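Local coordinates for putative TOXIN related protein (Parabacteroides distasonis ATCC 8503, PDB 3K0Y), which is of unknown function but has a NigD-like architecture, an N-terminal OB domain followed by a C-terminal beta sandwich domain, at residues Y123-N137 against F152-A166. Sequence-based numbering, arbitrary orientation.
Sequences YFETLWGGKTAHFIN and FRHNAYDDPQYTIGA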
ATOM      1  N   TYR A 123       2.256   6.165   3.615  1.00 39.74           N
ATOM      2  CA  TYR A 123       1.805   7.543   3.759  1.00 40.44           C
ATOM      3  C   TYR A 123       3.021   8.410   3.488  1.00 41.04           C
ATOM      4  O   TYR A 123       4.018   8.323   4.216  1.00 39.77           O
ATOM      5  CB  TYR A 123       1.307   7.825   5.195  1.00 41.41           C
ATOM      6  CG  TYR A 123       0.819   9.247   5.444  1.00 43.09           C
ATOM      7  CD1 TYR A 123      -0.504   9.610   5.222  1.00 48.75           C
ATOM      8  CD2 TYR A 123       1.699  10.232   5.899  1.00 47.11           C
ATOM      9  CE1 TYR A 123      -0.970  10.935   5.470  1.00 47.77           C
ATOM     10  CE2 TYR A 123       1.272  11.551   6.144  1.00 48.80           C
ATOM     11  CZ  TYR A 123      -0.066  11.891   5.919  1.00 50.24           C
ATOM     12  OH  TYR A 123      -0.460  13.181   6.144  1.00 53.36           O
ATOM     13  N   PHE A 124       2.940   9.268   2.476  1.00 41.63           N
ATOM     14  CA  PHE A 124       4.102  10.038   2.005  1.00 42.19           C
ATOM     15  C   PHE A 124       3.682  11.460   1.742  1.00 43.44           C
ATOM     16  O   PHE A 124       2.476  11.760   1.611  1.00 44.25           O
ATOM     17  CB  PHE A 124       4.729   9.417   0.740  1.00 42.97           C
ATOM     18  CG  PHE A 124       3.863   9.552  -0.519  1.00 43.14           C
ATOM     19  CD1 PHE A 124       2.876   8.639  -0.788  1.00 41.64           C
ATOM     20  CD2 PHE A 124       4.039  10.617  -1.394  1.00 44.60           C
ATOM     21  CE1 PHE A 124       2.058   8.776  -1.921  1.00 42.85           C
ATOM     22  CE2 PHE A 124       3.207  10.773  -2.528  1.00 43.50           C
ATOM     23  CZ  PHE A 124       2.244   9.852  -2.778  1.00 41.45           C
ATOM     24  N   GLU A 125       4.655  12.354   1.692  1.00 43.60           N
ATOM     25  CA  GLU A 125       4.371  13.729   1.352  1.00 45.09           C
ATOM     26  C   GLU A 125       5.245  14.169   0.223  1.00 44.45           C
ATOM     27  O   GLU A 125       6.311  13.644   0.012  1.00 44.03           O
ATOM     28  CB  GLU A 125       4.639  14.664   2.534  1.00 45.67           C
ATOM     29  CG  GLU A 125       3.721  14.501   3.725  1.00 49.22           C
ATOM     30  CD  GLU A 125       4.183  15.355   4.918  1.00 54.22           C
ATOM     31  OE1 GLU A 125       5.258  15.062   5.541  1.00 56.93           O
ATOM     32  OE2 GLU A 125       3.469  16.319   5.203  1.00 51.85           O
ATOM     33  N   THR A 126       4.782  15.167  -0.499  1.00 45.64           N
ATOM     34  CA  THR A 126       5.561  15.705  -1.607  1.00 46.01           C
ATOM     35  C   THR A 126       4.973  17.060  -1.935  1.00 46.27           C
ATOM     36  O   THR A 126       4.127  17.544  -1.192  1.00 45.73           O
ATOM     37  CB  THR A 126       5.582  14.699  -2.796  1.00 46.22           C
ATOM     38  OG1 THR A 126       6.557  15.093  -3.767  1.00 46.90           O
ATOM     39  CG2 THR A 126       4.231  14.537  -3.433  1.00 44.20           C
ATOM     40  N   LEU A 127       5.426  17.668  -3.027  1.00 46.86           N
ATOM     41  CA  LEU A 127       4.944  18.969  -3.459  1.00 47.53           C
ATOM     42  C   LEU A 127       4.010  18.759  -4.654  1.00 47.46           C
ATOM     43  O   LEU A 127       4.323  17.960  -5.550  1.00 46.95           O
ATOM     44  CB  LEU A 127       6.134  19.873  -3.839  1.00 48.23           C
ATOM     45  CG  LEU A 127       7.084  20.276  -2.689  1.00 50.04           C
ATOM     46  CD1 LEU A 127       8.451  20.740  -3.189  1.00 48.44           C
ATOM     47  CD2 LEU A 127       6.423  21.407  -1.859  1.00 51.78           C
ATOM     48  N   TRP A 128       2.866  19.453  -4.627  1.00 47.03           N
ATOM     49  CA  TRP A 128       1.804  19.356  -5.619  1.00 46.99           C
ATOM     50  C   TRP A 128       1.439  20.751  -6.150  1.00 47.15           C
ATOM     51  O   TRP A 128       1.631  21.781  -5.473  1.00 46.07           O
ATOM     52  CB  TRP A 128       0.519  18.770  -5.005  1.00 47.21           C
ATOM     53  CG  TRP A 128       0.727  17.580  -4.204  1.00 49.84           C
ATOM     54  CD1 TRP A 128       1.178  17.539  -2.934  1.00 52.33           C
ATOM     55  CD2 TRP A 128       0.502  16.211  -4.603  1.00 52.62           C
ATOM     56  NE1 TRP A 128       1.251  16.232  -2.502  1.00 55.80           N
ATOM     57  CE2 TRP A 128       0.832  15.402  -3.502  1.00 52.55           C
ATOM     58  CE3 TRP A 128       0.019  15.601  -5.773  1.00 53.30           C
ATOM     59  CZ2 TRP A 128       0.746  14.032  -3.533  1.00 54.44           C
ATOM     60  CZ3 TRP A 128      -0.083  14.226  -5.799  1.00 54.41           C
ATOM     61  CH2 TRP A 128       0.291  13.454  -4.689  1.00 54.43           C
ATOM     62  N   GLY A 129       0.861  20.773  -7.341  1.00 47.19           N
ATOM     63  CA  GLY A 129       0.476  22.029  -7.991  1.00 47.58           C
ATOM     64  C   GLY A 129      -0.925  22.043  -8.540  1.00 47.76           C
ATOM     65  O   GLY A 129      -1.383  23.080  -8.928  1.00 49.08           O
ATOM     66  N   GLY A 130      -1.601  20.893  -8.584  1.00 47.91           N
ATOM     67  CA  GLY A 130      -2.993  20.809  -8.984  1.00 47.50           C
ATOM     68  C   GLY A 130      -3.170  20.700 -10.479  1.00 47.59           C
ATOM     69  O   GLY A 130      -4.286  20.710 -10.965  1.00 49.09           O
ATOM     70  N   LYS A 131      -2.074  20.596 -11.218  1.00 47.18           N
ATOM     71  CA  LYS A 131      -2.087  20.672 -12.685  1.00 46.82           C
ATOM     72  C   LYS A 131      -1.986  19.299 -13.357  1.00 45.87           C
ATOM     73  O   LYS A 131      -2.630  19.051 -14.375  1.00 45.65           O
ATOM     74  CB  LYS A 131      -0.933  21.581 -13.139  1.00 47.43           C
ATOM     75  CG  LYS A 131      -0.591  21.578 -14.634  1.00 49.75           C
ATOM     76  CD  LYS A 131       0.815  22.193 -14.878  1.00 51.29           C
ATOM     77  CE  LYS A 131       0.986  22.712 -16.302  1.00 50.91           C
ATOM     78  NZ  LYS A 131       0.211  21.797 -17.210  1.00 52.04           N
ATOM     79  N   THR A 132      -1.171  18.409 -12.805  1.00 45.38           N
ATOM     80  CA  THR A 132      -0.937  17.094 -13.425  1.00 44.93           C
ATOM     81  C   THR A 132      -0.860  16.025 -12.366  1.00 44.80           C
ATOM     82  O   THR A 132      -0.170  16.184 -11.365  1.00 44.57           O
ATOM     83  CB  THR A 132       0.397  17.012 -14.220  1.00 44.72           C
ATOM     84  OG1 THR A 132       0.551  18.164 -15.021  1.00 42.98           O
ATOM     85  CG2 THR A 132       0.434  15.772 -15.120  1.00 43.43           C
ATOM     86  N   ALA A 133      -1.562  14.935 -12.656  1.00 44.32           N
ATOM     87  CA  ALA A 133      -1.620  13.740 -11.863  1.00 43.81           C
ATOM     88  C   ALA A 133      -0.208  13.120 -11.698  1.00 42.80           C
ATOM     89  O   ALA A 133       0.548  13.034 -12.655  1.00 42.77           O
ATOM     90  CB  ALA A 133      -2.593  12.747 -12.580  1.00 43.92           C
ATOM     91  N   HIS A 134       0.147  12.726 -10.477  1.00 41.96           N
ATOM     92  CA  HIS A 134       1.422  12.079 -10.205  1.00 41.40           C
ATOM     93  C   HIS A 134       1.285  10.550 -10.350  1.00 41.42           C
ATOM     94  O   HIS A 134       0.261  10.007 -10.011  1.00 42.03           O
ATOM     95  CB  HIS A 134       1.907  12.420  -8.804  1.00 41.35           C
ATOM     96  CG  HIS A 134       2.141  13.876  -8.566  1.00 41.70           C
ATOM     97  ND1 HIS A 134       2.936  14.333  -7.536  1.00 40.32           N
ATOM     98  CD2 HIS A 134       1.664  14.983  -9.200  1.00 40.71           C
ATOM     99  CE1 HIS A 134       2.961  15.660  -7.568  1.00 44.25           C
ATOM    100  NE2 HIS A 134       2.201  16.075  -8.571  1.00 41.01           N
ATOM    101  N   PHE A 135       2.329   9.888 -10.863  1.00 41.05           N
ATOM    102  CA  PHE A 135       2.364   8.438 -11.087  1.00 40.51           C
ATOM    103  C   PHE A 135       3.148   7.820  -9.936  1.00 40.33           C
ATOM    104  O   PHE A 135       4.284   8.190  -9.734  1.00 41.07           O
ATOM    105  CB  PHE A 135       3.111   8.203 -12.391  1.00 40.62           C
ATOM    106  CG  PHE A 135       2.947   6.840 -13.014  1.00 39.68           C
ATOM    107  CD1 PHE A 135       1.785   6.092 -12.870  1.00 41.03           C
ATOM    108  CD2 PHE A 135       3.931   6.394 -13.885  1.00 40.56           C
ATOM    109  CE1 PHE A 135       1.607   4.883 -13.531  1.00 40.77           C
ATOM    110  CE2 PHE A 135       3.795   5.172 -14.563  1.00 43.35           C
ATOM    111  CZ  PHE A 135       2.601   4.414 -14.390  1.00 43.26           C
ATOM    112  N   ILE A 136       2.546   6.855  -9.246  1.00 40.59           N
ATOM    113  CA  ILE A 136       3.034   6.286  -7.980  1.00 42.00           C
ATOM    114  C   ILE A 136       3.220   4.797  -8.228  1.00 41.83           C
ATOM    115  O   ILE A 136       2.273   4.113  -8.620  1.00 40.87           O
ATOM    116  CB  ILE A 136       1.976   6.439  -6.829  1.00 42.28           C
ATOM    117  CG1 ILE A 136       1.495   7.875  -6.679  1.00 46.28           C
ATOM    118  CG2 ILE A 136       2.519   6.032  -5.498  1.00 43.28           C
ATOM    119  CD1 ILE A 136       2.663   8.852  -6.329  1.00 50.00           C
ATOM    120  N   ASN A 137       4.427   4.289  -8.013  1.00 41.42           N
ATOM    121  CA  ASN A 137       4.684   2.869  -8.263  1.00 41.87           C
ATOM    122  C   ASN A 137       5.694   2.221  -7.317  1.00 41.10           C
ATOM    123  O   ASN A 137       6.496   2.881  -6.685  1.00 41.70           O
ATOM    124  CB  ASN A 137       5.217   2.673  -9.681  1.00 41.20           C
ATOM    125  CG  ASN A 137       4.160   2.860 -10.726  1.00 41.91           C
ATOM    126  OD1 ASN A 137       3.332   1.983 -10.936  1.00 41.95           O
ATOM    127  ND2 ASN A 137       4.162   4.021 -11.364  1.00 40.53           N
ATOM    128  N   PHE A 152      10.295   2.515  -4.379  1.00 41.02           N
ATOM    129  CA  PHE A 152       9.106   3.291  -4.410  1.00 40.85           C
ATOM    130  C   PHE A 152       9.411   4.472  -5.293  1.00 40.60           C
ATOM    131  O   PHE A 152      10.314   5.230  -5.037  1.00 42.06           O
ATOM    132  CB  PHE A 152       8.708   3.757  -3.008  1.00 40.87           C
ATOM    133  CG  PHE A 152       7.545   4.707  -2.997  1.00 40.88           C
ATOM    134  CD1 PHE A 152       6.306   4.295  -3.455  1.00 41.01           C
ATOM    135  CD2 PHE A 152       7.692   5.995  -2.564  1.00 41.12           C
ATOM    136  CE1 PHE A 152       5.232   5.167  -3.463  1.00 42.51           C
ATOM    137  CE2 PHE A 152       6.626   6.876  -2.542  1.00 43.51           C
ATOM    138  CZ  PHE A 152       5.376   6.463  -2.986  1.00 42.83           C
ATOM    139  N   ARG A 153       8.621   4.633  -6.334  1.00 41.39           N
ATOM    140  CA  ARG A 153       8.869   5.613  -7.363  1.00 41.30           C
ATOM    141  C   ARG A 153       7.713   6.622  -7.465  1.00 40.57           C
ATOM    142  O   ARG A 153       6.527   6.265  -7.274  1.00 39.58           O
ATOM    143  CB  ARG A 153       9.034   4.845  -8.666  1.00 41.93           C
ATOM    144  CG  ARG A 153      10.241   3.948  -8.673  1.00 44.60           C
ATOM    145  CD  ARG A 153      11.343   4.773  -9.157  1.00 49.23           C
ATOM    146  NE  ARG A 153      12.528   4.032  -9.511  1.00 50.53           N
ATOM    147  CZ  ARG A 153      13.503   4.559 -10.228  1.00 47.02           C
ATOM    148  NH1 ARG A 153      13.406   5.798 -10.659  1.00 43.60           N
ATOM    149  NH2 ARG A 153      14.579   3.857 -10.476  1.00 48.12           N
ATOM    150  N   HIS A 154       8.082   7.886  -7.720  1.00 40.12           N
ATOM    151  CA  HIS A 154       7.156   9.002  -7.819  1.00 39.46           C
ATOM    152  C   HIS A 154       7.549   9.862  -8.998  1.00 39.52           C
ATOM    153  O   HIS A 154       8.717  10.325  -9.081  1.00 39.62           O
ATOM    154  CB  HIS A 154       7.158   9.781  -6.511  1.00 40.21           C
ATOM    155  CG  HIS A 154       6.476  11.121  -6.554  1.00 38.33           C
ATOM    156  ND1 HIS A 154       7.160  12.287  -6.313  1.00 40.78           N
ATOM    157  CD2 HIS A 154       5.177  11.475  -6.700  1.00 39.12           C
ATOM    158  CE1 HIS A 154       6.324  13.312  -6.365  1.00 38.20           C
ATOM    159  NE2 HIS A 154       5.111  12.848  -6.611  1.00 39.05           N
ATOM    160  N   ASN A 155       6.601  10.024  -9.926  1.00 37.74           N
ATOM    161  CA  ASN A 155       6.757  10.973 -11.042  1.00 39.09           C
ATOM    162  C   ASN A 155       5.721  12.077 -10.939  1.00 38.81           C
ATOM    163  O   ASN A 155       4.541  11.812 -11.071  1.00 39.21           O
ATOM    164  CB  ASN A 155       6.547  10.265 -12.375  1.00 38.78           C
ATOM    165  CG  ASN A 155       7.279  10.931 -13.524  1.00 38.73           C
ATOM    166  OD1 ASN A 155       7.464  12.130 -13.549  1.00 37.91           O
ATOM    167  ND2 ASN A 155       7.711  10.129 -14.472  1.00 36.41           N
ATOM    168  N   ALA A 156       6.180  13.303 -10.730  1.00 39.51           N
ATOM    169  CA  ALA A 156       5.350  14.526 -10.702  1.00 39.95           C
ATOM    170  C   ALA A 156       5.172  15.196 -12.084  1.00 40.23           C
ATOM    171  O   ALA A 156       4.408  16.179 -12.209  1.00 39.83           O
ATOM    172  CB  ALA A 156       5.985  15.547  -9.737  1.00 38.78           C
ATOM    173  N   TYR A 157       5.908  14.702 -13.083  1.00 41.35           N
ATOM    174  CA  TYR A 157       5.919  15.269 -14.460  1.00 42.12           C
ATOM    175  C   TYR A 157       6.155  16.785 -14.403  1.00 42.08           C
ATOM    176  O   TYR A 157       7.121  17.232 -13.809  1.00 42.57           O
ATOM    177  CB  TYR A 157       4.634  14.886 -15.251  1.00 42.61           C
ATOM    178  CG  TYR A 157       4.411  13.385 -15.356  1.00 42.67           C
ATOM    179  CD1 TYR A 157       5.170  12.600 -16.234  1.00 41.88           C
ATOM    180  CD2 TYR A 157       3.484  12.749 -14.526  1.00 44.37           C
ATOM    181  CE1 TYR A 157       4.965  11.212 -16.312  1.00 43.35           C
ATOM    182  CE2 TYR A 157       3.290  11.352 -14.560  1.00 43.59           C
ATOM    183  CZ  TYR A 157       4.024  10.601 -15.446  1.00 44.21           C
ATOM    184  OH  TYR A 157       3.808   9.260 -15.455  1.00 42.76           O
ATOM    185  N   ASP A 158       5.274  17.572 -14.990  1.00 42.48           N
ATOM    186  CA  ASP A 158       5.431  19.038 -15.001  1.00 42.99           C
ATOM    187  C   ASP A 158       4.576  19.749 -13.953  1.00 43.10           C
ATOM    188  O   ASP A 158       4.365  20.935 -14.062  1.00 43.78           O
ATOM    189  CB  ASP A 158       5.098  19.602 -16.403  1.00 42.84           C
ATOM    190  CG  ASP A 158       3.683  19.269 -16.862  1.00 43.22           C
ATOM    191  OD1 ASP A 158       2.971  18.454 -16.234  1.00 45.01           O
ATOM    192  OD2 ASP A 158       3.268  19.817 -17.887  1.00 48.46           O
ATOM    193  N   ASP A 159       4.065  19.024 -12.958  1.00 43.49           N
ATOM    194  CA  ASP A 159       3.251  19.630 -11.912  1.00 43.44           C
ATOM    195  C   ASP A 159       4.022  20.703 -11.147  1.00 44.64           C
ATOM    196  O   ASP A 159       5.040  20.424 -10.557  1.00 43.61           O
ATOM    197  CB  ASP A 159       2.758  18.591 -10.912  1.00 42.79           C
ATOM    198  CG  ASP A 159       1.517  19.025 -10.189  1.00 42.10           C
ATOM    199  OD1 ASP A 159       0.681  19.787 -10.773  1.00 37.86           O
ATOM    200  OD2 ASP A 159       1.348  18.574  -9.042  1.00 39.79           O
ATOM    201  N   PRO A 160       3.510  21.947 -11.133  1.00 46.22           N
ATOM    202  CA  PRO A 160       4.160  22.908 -10.261  1.00 47.34           C
ATOM    203  C   PRO A 160       4.183  22.427  -8.805  1.00 48.09           C
ATOM    204  O   PRO A 160       3.366  21.606  -8.401  1.00 48.55           O
ATOM    205  CB  PRO A 160       3.307  24.170 -10.395  1.00 47.29           C
ATOM    206  CG  PRO A 160       2.434  23.973 -11.557  1.00 47.15           C
ATOM    207  CD  PRO A 160       2.308  22.486 -11.762  1.00 46.06           C
ATOM    208  N   GLN A 161       5.133  22.958  -8.051  1.00 49.39           N
ATOM    209  CA  GLN A 161       5.354  22.654  -6.648  1.00 49.91           C
ATOM    210  C   GLN A 161       4.833  23.807  -5.789  1.00 51.12           C
ATOM    211  O   GLN A 161       5.608  24.582  -5.278  1.00 52.34           O
ATOM    212  CB  GLN A 161       6.843  22.477  -6.451  1.00 49.45           C
ATOM    213  CG  GLN A 161       7.415  21.635  -7.532  1.00 49.34           C
ATOM    214  CD  GLN A 161       8.817  21.210  -7.273  1.00 49.69           C
ATOM    215  OE1 GLN A 161       9.605  21.937  -6.675  1.00 52.75           O
ATOM    216  NE2 GLN A 161       9.160  20.041  -7.756  1.00 49.38           N
ATOM    217  N   TYR A 162       3.515  23.920  -5.662  1.00 52.48           N
ATOM    218  CA  TYR A 162       2.867  25.043  -4.970  1.00 53.09           C
ATOM    219  C   TYR A 162       2.670  24.771  -3.470  1.00 54.03           C
ATOM    220  O   TYR A 162       2.874  25.669  -2.647  1.00 54.43           O
ATOM    221  CB  TYR A 162       1.498  25.335  -5.577  1.00 53.02           C
ATOM    222  CG  TYR A 162       1.457  25.842  -7.020  1.00 52.97           C
ATOM    223  CD1 TYR A 162       2.535  26.540  -7.609  1.00 53.21           C
ATOM    224  CD2 TYR A 162       0.295  25.674  -7.778  1.00 51.80           C
ATOM    225  CE1 TYR A 162       2.446  27.028  -8.947  1.00 52.50           C
ATOM    226  CE2 TYR A 162       0.209  26.129  -9.094  1.00 51.98           C
ATOM    227  CZ  TYR A 162       1.272  26.803  -9.671  1.00 52.57           C
ATOM    228  OH  TYR A 162       1.117  27.243 -10.974  1.00 53.84           O
ATOM    229  N   THR A 163       2.244  23.559  -3.107  1.00 54.39           N
ATOM    230  CA  THR A 163       2.108  23.206  -1.692  1.00 54.94           C
ATOM    231  C   THR A 163       2.540  21.798  -1.361  1.00 54.50           C
ATOM    232  O   THR A 163       2.674  20.954  -2.245  1.00 55.57           O
ATOM    233  CB  THR A 163       0.663  23.424  -1.133  1.00 55.59           C
ATOM    234  OG1 THR A 163      -0.314  22.907  -2.038  1.00 55.56           O
ATOM    235  CG2 THR A 163       0.397  24.890  -0.870  1.00 56.14           C
ATOM    236  N   ILE A 164       2.795  21.582  -0.073  1.00 53.81           N
ATOM    237  CA  ILE A 164       3.011  20.271   0.492  1.00 53.22           C
ATOM    238  C   ILE A 164       1.646  19.609   0.619  1.00 53.28           C
ATOM    239  O   ILE A 164       0.685  20.259   1.036  1.00 53.18           O
ATOM    240  CB  ILE A 164       3.703  20.343   1.871  1.00 54.02           C
ATOM    241  CG1 ILE A 164       4.919  21.289   1.808  1.00 54.99           C
ATOM    242  CG2 ILE A 164       4.150  18.956   2.339  1.00 52.20           C
ATOM    243  CD1 ILE A 164       6.004  21.049   2.887  1.00 57.12           C
ATOM    244  N   GLY A 165       1.557  18.334   0.195  1.00 52.42           N
ATOM    245  CA  GLY A 165       0.356  17.510   0.353  1.00 51.05           C
ATOM    246  C   GLY A 165       0.725  16.073   0.687  1.00 50.46           C
ATOM    247  O   GLY A 165       1.808  15.601   0.332  1.00 49.74           O
ATOM    248  N   ALA A 166      -0.186  15.375   1.358  1.00 49.54           N
ATOM    249  CA  ALA A 166       0.010  13.986   1.702  1.00 48.97           C
ATOM    250  C   ALA A 166      -0.746  13.056   0.741  1.00 47.52           C
ATOM    251  O   ALA A 166      -1.735  13.432   0.106  1.00 47.29           O
ATOM    252  CB  ALA A 166      -0.363  13.718   3.168  1.00 48.80           C
TER
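Phe152 turns its edge to the face of Phe124, bringing CZ 4.0 Å from CD1 of Phe124 in a T-shaped pair with planes at 61°. Ile136 packs CG2 against CE1 of Phe152 and sets CD1 at the edge of the His154 ring. Next outward is His134, its ring sandwiched: Ala156 CA lies over the centre of one face and Trp128 CE3 over the other. With CG anti to the carbonyl carbon (chi1 -61°), both its nitrogens find partners at the ring edge. ND1 shares a hydrogen bond of 2.8 Å with His154 NE2, while NE2 donates to Asp159 OD2 at 2.7 Å, fixing the ring's rotation. Gly129 N reaches that same OD2 from the opposite face of the carboxylate, and OD1 accepts from Lys131 N (2.9 Å) and Thr132 N, so three backbone N-H groups of 129-132 and the His134 ring grip the Asp159 carboxylate, two donors on each oxygen. At the rim Thr132 OG1 donates to Asp158 OD1. Trp128 NE1 meets Gly165 O from above the carbonyl plane, and Tyr162 and Thr163 form a classic beta bulge opposite Trp128. Two antiparallel ladders result, one in each sheet of the sandwich: 119-128 beside 163-172, and the hairpin 135-139/149-155, whose Arg153 and Asn137 touch helix 97-101.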